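Long-range contact in Baccell_00875 (Bacteroides cellulosilyticus DSM 14838, PDB 5NO8), which is a polysaccharide lyase that probably cleaves L-rhamnose from glucuronic acid, removing the rhamnose caps of complex arabinogalactan proteins: residues 175-185 with 242-252. Numbering follows the deposited sequence.
Sequences YVNAIRMGDFT and HNGNDDFRHKL
Phe248 meets Asn177 with a face of its ring and Tyr175 with an edge, one ring serving two partners in different ways. The side-chain amide of Asn177 is stacked on one face of the phenyl ring, the planes only 7° apart, and Asn177 CB stands 3.9 Å from the ring centroid, nearly on its normal, as a CH-pi contact. At its far end the same ring turns its edge to the face of Tyr175 in an edge-to-face pair, with Phe248 CZ 3.6 Å from Tyr175 CD1. A flat, wholly apolar side chain suits both roles, and with CG anti to the backbone N (chi1 174°) it reaches from the helix to the strand. Cutting this side chain back to an alanine is likely to strip the Asn177 amide of its stacking surface and open a gap against the face of Tyr175. Leu252, one helical turn on, continues the apolar surface, its CD1 lying 3.6 Å from Tyr175 CD2.

The buried amide of Asn177 has a polar partner at each end, though they are unequal. Its ND2 gives a hydrogen bond of 3.0 Å to Asn245 OD1, which accepts it in the carbonyl plane, while OD1 receives a weak, bent bond of 2.8 Å from His242 NE2. Ile179 CD1 packs at the edge of the imidazole, 3.8 Å from His242 CE1.

Further out, His242 ND1 accepts a hydrogen bond from the backbone N-H of Gly244, close to the ring plane, and Phe248 CB covers a face of the imidazole; together these probably hold the ring's rotation. Gly244 is the N-cap, at backbone angles that would press a CB against the preceding carbonyl; Asp247 OD2 takes the N-H of Asn243. Helix 245-252 runs nearly antiparallel to strand 175-180, their directions 154° apart, and the strand is flanked by strands 163-168 and 187-194 in an antiparallel sheet: strand-to-helix packing in the beta-rich part of the lyase.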
ATOM      1  N   TYR A 175      -1.220 -16.385  -5.081  1.00 11.55           N
ATOM      2  CA  TYR A 175      -2.439 -15.987  -5.733  1.00 12.12           C
ATOM      3  C   TYR A 175      -2.409 -14.517  -6.122  1.00 12.06           C
ATOM      4  O   TYR A 175      -1.568 -13.748  -5.686  1.00 11.44           O
ATOM      5  CB  TYR A 175      -3.662 -16.290  -4.852  1.00 12.64           C
ATOM      6  CG  TYR A 175      -3.743 -15.516  -3.558  1.00 12.51           C
ATOM      7  CD1 TYR A 175      -4.079 -14.159  -3.533  1.00 13.10           C
ATOM      8  CD2 TYR A 175      -3.466 -16.137  -2.351  1.00 12.83           C
ATOM      9  CE1 TYR A 175      -4.144 -13.463  -2.351  1.00 13.40           C
ATOM     10  CE2 TYR A 175      -3.565 -15.455  -1.167  1.00 12.63           C
ATOM     11  CZ  TYR A 175      -3.910 -14.118  -1.178  1.00 13.59           C
ATOM     12  OH  TYR A 175      -3.951 -13.423  -0.006  1.00 14.71           O
ATOM     13  N   VAL A 176      -3.382 -14.146  -6.948  1.00 12.82           N
ATOM     14  CA  VAL A 176      -3.727 -12.762  -7.194  1.00 13.81           C
ATOM     15  C   VAL A 176      -5.250 -12.620  -7.060  1.00 14.59           C
ATOM     16  O   VAL A 176      -6.021 -13.394  -7.643  1.00 14.67           O
ATOM     17  CB  VAL A 176      -3.277 -12.244  -8.575  1.00 13.66           C
ATOM     18  CG1 VAL A 176      -3.624 -10.779  -8.700  1.00 13.62           C
ATOM     19  CG2 VAL A 176      -1.777 -12.435  -8.818  1.00 14.51           C
ATOM     20  N   ASN A 177      -5.672 -11.662  -6.240  1.00 14.72           N
ATOM     21  CA  ASN A 177      -7.070 -11.320  -6.105  1.00 14.77           C
ATOM     22  C   ASN A 177      -7.236  -9.935  -6.695  1.00 15.15           C
ATOM     23  O   ASN A 177      -6.756  -8.971  -6.129  1.00 14.21           O
ATOM     24  CB  ASN A 177      -7.466 -11.356  -4.643  1.00 15.76           C
ATOM     25  CG  ASN A 177      -8.937 -11.088  -4.429  1.00 16.73           C
ATOM     26  OD1 ASN A 177      -9.741 -11.186  -5.374  1.00 18.51           O
ATOM     27  ND2 ASN A 177      -9.302 -10.721  -3.208  1.00 16.88           N
ATOM     28  N   ALA A 178      -7.867  -9.847  -7.875  1.00 14.91           N
ATOM     29  CA  ALA A 178      -8.061  -8.603  -8.560  1.00 14.51           C
ATOM     30  C   ALA A 178      -9.476  -8.098  -8.340  1.00 14.90           C
ATOM     31  O   ALA A 178     -10.436  -8.675  -8.823  1.00 14.95           O
ATOM     32  CB  ALA A 178      -7.754  -8.776 -10.026  1.00 15.43           C
ATOM     33  N   ILE A 179      -9.584  -7.026  -7.557  1.00 15.58           N
ATOM     34  CA  ILE A 179     -10.871  -6.472  -7.150  1.00 16.36           C
ATOM     35  C   ILE A 179     -11.163  -5.237  -7.979  1.00 15.48           C
ATOM     36  O   ILE A 179     -10.402  -4.283  -7.974  1.00 16.30           O
ATOM     37  CB  ILE A 179     -10.865  -6.134  -5.648  1.00 17.01           C
ATOM     38  CG1 ILE A 179     -10.606  -7.386  -4.800  1.00 18.17           C
ATOM     39  CG2 ILE A 179     -12.158  -5.458  -5.235  1.00 17.08           C
ATOM     40  CD1 ILE A 179     -11.626  -8.489  -4.928  1.00 19.52           C
ATOM     41  N   ARG A 180     -12.246  -5.265  -8.739  1.00 16.56           N
ATOM     42  CA  ARG A 180     -12.661  -4.096  -9.496  1.00 16.99           C
ATOM     43  C   ARG A 180     -12.757  -2.908  -8.555  1.00 17.55           C
ATOM     44  O   ARG A 180     -13.280  -3.031  -7.443  1.00 18.99           O
ATOM     45  CB  ARG A 180     -14.011  -4.335 -10.181  1.00 17.81           C
ATOM     46  CG  ARG A 180     -14.369  -3.296 -11.238  1.00 17.86           C
ATOM     47  CD  ARG A 180     -15.845  -3.428 -11.580  1.00 18.37           C
ATOM     48  NE  ARG A 180     -16.207  -4.799 -11.937  1.00 18.48           N
ATOM     49  CZ  ARG A 180     -16.344  -5.296 -13.166  1.00 18.52           C
ATOM     50  NH1 ARG A 180     -16.195  -4.550 -14.249  1.00 19.87           N
ATOM     51  NH2 ARG A 180     -16.647  -6.572 -13.307  1.00 19.15           N
ATOM     52  N   MET A 181     -12.224  -1.772  -8.972  1.00 17.54           N
ATOM     53  CA  MET A 181     -11.987  -0.668  -8.030  1.00 18.88           C
ATOM     54  C   MET A 181     -13.283  -0.108  -7.418  1.00 19.68           C
ATOM     55  O   MET A 181     -13.302   0.294  -6.243  1.00 20.52           O
ATOM     56  CB  MET A 181     -11.121   0.429  -8.643  1.00 18.53           C
ATOM     57  CG  MET A 181      -9.724  -0.041  -9.055  1.00 18.08           C
ATOM     58  SD  MET A 181      -8.709   1.319  -9.595  1.00 19.37           S
ATOM     59  CE  MET A 181      -7.183   0.487 -10.045  1.00 19.86           C
ATOM     60  N   GLY A 182     -14.371  -0.149  -8.177  1.00 20.25           N
ATOM     61  CA  GLY A 182     -15.694   0.233  -7.649  1.00 20.55           C
ATOM     62  C   GLY A 182     -16.378  -0.813  -6.804  1.00 23.52           C
ATOM     63  O   GLY A 182     -17.500  -0.607  -6.375  1.00 22.70           O
ATOM     64  N   ASP A 183     -15.736  -1.963  -6.618  1.00 23.66           N
ATOM     65  CA  ASP A 183     -16.266  -3.094  -5.875  1.00 26.89           C
ATOM     66  C   ASP A 183     -17.403  -3.848  -6.547  1.00 25.81           C
ATOM     67  O   ASP A 183     -17.958  -4.752  -5.940  1.00 28.47           O
ATOM     68  CB  ASP A 183     -16.659  -2.718  -4.432  1.00 30.79           C
ATOM     69  CG  ASP A 183     -16.743  -3.934  -3.512  1.00 33.42           C
ATOM     70  OD1 ASP A 183     -15.781  -4.724  -3.491  1.00 37.01           O
ATOM     71  OD2 ASP A 183     -17.768  -4.106  -2.832  1.00 37.13           O
ATOM     72  N   PHE A 184     -17.727  -3.536  -7.802  1.00 23.61           N
ATOM     73  CA  PHE A 184     -18.824  -4.226  -8.479  1.00 23.61           C
ATOM     74  C   PHE A 184     -18.318  -5.588  -8.963  1.00 22.16           C
ATOM     75  O   PHE A 184     -17.253  -5.667  -9.560  1.00 19.39           O
ATOM     76  CB  PHE A 184     -19.330  -3.441  -9.689  1.00 24.70           C
ATOM     77  CG  PHE A 184     -19.671  -2.011  -9.392  1.00 27.80           C
ATOM     78  CD1 PHE A 184     -20.774  -1.700  -8.609  1.00 31.50           C
ATOM     79  CD2 PHE A 184     -18.886  -0.971  -9.901  1.00 29.02           C
ATOM     80  CE1 PHE A 184     -21.093  -0.373  -8.331  1.00 31.99           C
ATOM     81  CE2 PHE A 184     -19.201   0.352  -9.626  1.00 30.19           C
ATOM     82  CZ  PHE A 184     -20.304   0.651  -8.843  1.00 31.76           C
ATOM     83  N   THR A 185     -19.101  -6.621  -8.707  1.00 21.78           N
ATOM     84  CA  THR A 185     -18.827  -7.972  -9.180  1.00 21.76           C
ATOM     85  C   THR A 185     -19.117  -8.040 -10.685  1.00 22.24           C
ATOM     86  O   THR A 185     -19.839  -7.187 -11.205  1.00 22.00           O
ATOM     87  CB  THR A 185     -19.706  -8.992  -8.450  1.00 23.34           C
ATOM     88  OG1 THR A 185     -21.086  -8.664  -8.639  1.00 23.90           O
ATOM     89  CG2 THR A 185     -19.413  -8.995  -6.946  1.00 24.34           C
ATOM     90  N   HIS A 242     -15.064 -14.300  -9.530  1.00 15.97           N
ATOM     91  CA  HIS A 242     -15.572 -14.484  -8.190  1.00 16.27           C
ATOM     92  C   HIS A 242     -16.351 -13.273  -7.708  1.00 16.70           C
ATOM     93  O   HIS A 242     -16.349 -12.226  -8.334  1.00 16.85           O
ATOM     94  CB  HIS A 242     -14.450 -14.897  -7.205  1.00 16.49           C
ATOM     95  CG  HIS A 242     -13.475 -13.811  -6.898  1.00 16.52           C
ATOM     96  ND1 HIS A 242     -13.742 -12.809  -5.991  1.00 15.67           N
ATOM     97  CD2 HIS A 242     -12.242 -13.542  -7.400  1.00 16.48           C
ATOM     98  CE1 HIS A 242     -12.702 -11.996  -5.915  1.00 15.38           C
ATOM     99  NE2 HIS A 242     -11.786 -12.409  -6.772  1.00 14.99           N
ATOM    100  N   ASN A 243     -17.034 -13.444  -6.600  1.00 18.90           N
ATOM    101  CA  ASN A 243     -17.960 -12.427  -6.079  1.00 21.91           C
ATOM    102  C   ASN A 243     -17.483 -11.640  -4.888  1.00 22.20           C
ATOM    103  O   ASN A 243     -18.253 -10.900  -4.300  1.00 23.97           O
ATOM    104  CB  ASN A 243     -19.301 -13.090  -5.783  1.00 25.08           C
ATOM    105  CG  ASN A 243     -20.076 -13.386  -7.041  1.00 30.34           C
ATOM    106  OD1 ASN A 243     -20.074 -12.593  -7.995  1.00 36.75           O
ATOM    107  ND2 ASN A 243     -20.749 -14.535  -7.060  1.00 35.68           N
ATOM    108  N   GLY A 244     -16.214 -11.757  -4.520  1.00 20.33           N
ATOM    109  CA  GLY A 244     -15.667 -10.954  -3.415  1.00 21.06           C
ATOM    110  C   GLY A 244     -14.726 -11.809  -2.591  1.00 21.10           C
ATOM    111  O   GLY A 244     -14.499 -12.972  -2.930  1.00 18.97           O
ATOM    112  N   ASN A 245     -14.197 -11.234  -1.518  1.00 21.80           N
ATOM    113  CA  ASN A 245     -13.122 -11.886  -0.759  1.00 22.56           C
ATOM    114  C   ASN A 245     -13.480 -13.266  -0.221  1.00 23.16           C
ATOM    115  O   ASN A 245     -12.668 -14.190  -0.307  1.00 21.60           O
ATOM    116  CB  ASN A 245     -12.605 -10.972   0.349  1.00 23.66           C
ATOM    117  CG  ASN A 245     -11.982  -9.691  -0.194  1.00 26.84           C
ATOM    118  OD1 ASN A 245     -11.261  -9.695  -1.192  1.00 25.99           O
ATOM    119  ND2 ASN A 245     -12.282  -8.576   0.455  1.00 31.06           N
ATOM    120  N   ASP A 246     -14.685 -13.433   0.319  1.00 23.09           N
ATOM    121  CA  ASP A 246     -15.095 -14.740   0.848  1.00 22.98           C
ATOM    122  C   ASP A 246     -15.209 -15.784  -0.234  1.00 21.79           C
ATOM    123  O   ASP A 246     -14.852 -16.931  -0.034  1.00 21.39           O
ATOM    124  CB  ASP A 246     -16.448 -14.659   1.591  1.00 26.43           C
ATOM    125  CG  ASP A 246     -16.345 -14.038   2.960  1.00 32.59           C
ATOM    126  OD1 ASP A 246     -15.230 -13.975   3.537  1.00 37.37           O
ATOM    127  OD2 ASP A 246     -17.414 -13.625   3.490  1.00 36.95           O
ATOM    128  N   ASP A 247     -15.779 -15.390  -1.369  1.00 20.20           N
ATOM    129  CA  ASP A 247     -15.962 -16.288  -2.484  1.00 19.66           C
ATOM    130  C   ASP A 247     -14.594 -16.648  -3.071  1.00 17.85           C
ATOM    131  O   ASP A 247     -14.342 -17.813  -3.386  1.00 18.94           O
ATOM    132  CB  ASP A 247     -16.839 -15.615  -3.532  1.00 20.42           C
ATOM    133  CG  ASP A 247     -17.298 -16.560  -4.625  1.00 20.87           C
ATOM    134  OD1 ASP A 247     -17.609 -17.723  -4.328  1.00 23.11           O
ATOM    135  OD2 ASP A 247     -17.375 -16.127  -5.796  1.00 20.21           O
ATOM    136  N   PHE A 248     -13.719 -15.651  -3.181  1.00 16.43           N
ATOM    137  CA  PHE A 248     -12.321 -15.900  -3.616  1.00 16.41           C
ATOM    138  C   PHE A 248     -11.649 -16.938  -2.723  1.00 15.84           C
ATOM    139  O   PHE A 248     -11.112 -17.936  -3.210  1.00 16.29           O
ATOM    140  CB  PHE A 248     -11.502 -14.618  -3.626  1.00 16.00           C
ATOM    141  CG  PHE A 248     -10.040 -14.845  -3.933  1.00 16.40           C
ATOM    142  CD1 PHE A 248      -9.610 -15.073  -5.246  1.00 17.01           C
ATOM    143  CD2 PHE A 248      -9.098 -14.842  -2.920  1.00 17.01           C
ATOM    144  CE1 PHE A 248      -8.275 -15.289  -5.538  1.00 15.77           C
ATOM    145  CE2 PHE A 248      -7.745 -15.090  -3.192  1.00 16.41           C
ATOM    146  CZ  PHE A 248      -7.333 -15.300  -4.507  1.00 16.16           C
ATOM    147  N   ARG A 249     -11.736 -16.733  -1.419  1.00 16.05           N
ATOM    148  CA  ARG A 249     -11.126 -17.681  -0.474  1.00 18.08           C
ATOM    149  C   ARG A 249     -11.686 -19.082  -0.567  1.00 18.07           C
ATOM    150  O   ARG A 249     -10.940 -20.079  -0.549  1.00 17.25           O
ATOM    151  CB  ARG A 249     -11.245 -17.165   0.965  1.00 18.27           C
ATOM    152  CG  ARG A 249     -10.261 -16.053   1.278  1.00 19.83           C
ATOM    153  CD  ARG A 249     -10.260 -15.684   2.747  1.00 22.28           C
ATOM    154  NE  ARG A 249     -11.440 -14.937   3.124  1.00 23.15           N
ATOM    155  CZ  ARG A 249     -11.543 -13.603   3.195  1.00 24.64           C
ATOM    156  NH1 ARG A 249     -10.552 -12.777   2.894  1.00 23.92           N
ATOM    157  NH2 ARG A 249     -12.693 -13.074   3.566  1.00 26.43           N
ATOM    158  N   HIS A 250     -13.006 -19.167  -0.714  1.00 19.35           N
ATOM    159  CA  HIS A 250     -13.677 -20.451  -0.871  1.00 21.43           C
ATOM    160  C   HIS A 250     -13.182 -21.185  -2.110  1.00 19.56           C
ATOM    161  O   HIS A 250     -12.834 -22.363  -2.056  1.00 20.56           O
ATOM    162  CB  HIS A 250     -15.209 -20.245  -0.942  1.00 26.69           C
ATOM    163  CG  HIS A 250     -15.985 -21.524  -1.041  1.00 32.89           C
ATOM    164  ND1 HIS A 250     -16.056 -22.434  -0.006  1.00 40.63           N
ATOM    165  CD2 HIS A 250     -16.689 -22.062  -2.064  1.00 37.15           C
ATOM    166  CE1 HIS A 250     -16.779 -23.476  -0.384  1.00 40.82           C
ATOM    167  NE2 HIS A 250     -17.171 -23.277  -1.631  1.00 41.02           N
ATOM    168  N   LYS A 251     -13.135 -20.469  -3.221  1.00 18.09           N
ATOM    169  CA  LYS A 251     -12.690 -21.025  -4.495  1.00 18.71           C
ATOM    170  C   LYS A 251     -11.212 -21.420  -4.468  1.00 17.34           C
ATOM    171  O   LYS A 251     -10.832 -22.480  -5.008  1.00 17.48           O
ATOM    172  CB  LYS A 251     -12.963 -20.027  -5.605  1.00 20.04           C
ATOM    173  CG  LYS A 251     -14.446 -19.941  -5.950  1.00 21.70           C
ATOM    174  CD  LYS A 251     -14.664 -18.848  -6.985  1.00 24.24           C
ATOM    175  CE  LYS A 251     -16.133 -18.588  -7.298  1.00 26.67           C
ATOM    176  NZ  LYS A 251     -16.677 -19.641  -8.149  1.00 31.16           N
ATOM    177  N   LEU A 252     -10.393 -20.597  -3.824  1.00 16.92           N
ATOM    178  CA  LEU A 252      -8.969 -20.965  -3.627  1.00 15.88           C
ATOM    179  C   LEU A 252      -8.821 -22.320  -2.906  1.00 16.35           C
ATOM    180  O   LEU A 252      -8.049 -23.208  -3.344  1.00 15.41           O
ATOM    181  CB  LEU A 252      -8.212 -19.829  -2.937  1.00 15.94           C
ATOM    182  CG  LEU A 252      -6.739 -20.058  -2.568  1.00 15.59           C
ATOM    183  CD1 LEU A 252      -6.004 -18.716  -2.522  1.00 15.73           C
ATOM    184  CD2 LEU A 252      -6.578 -20.796  -1.260  1.00 15.46           C
TER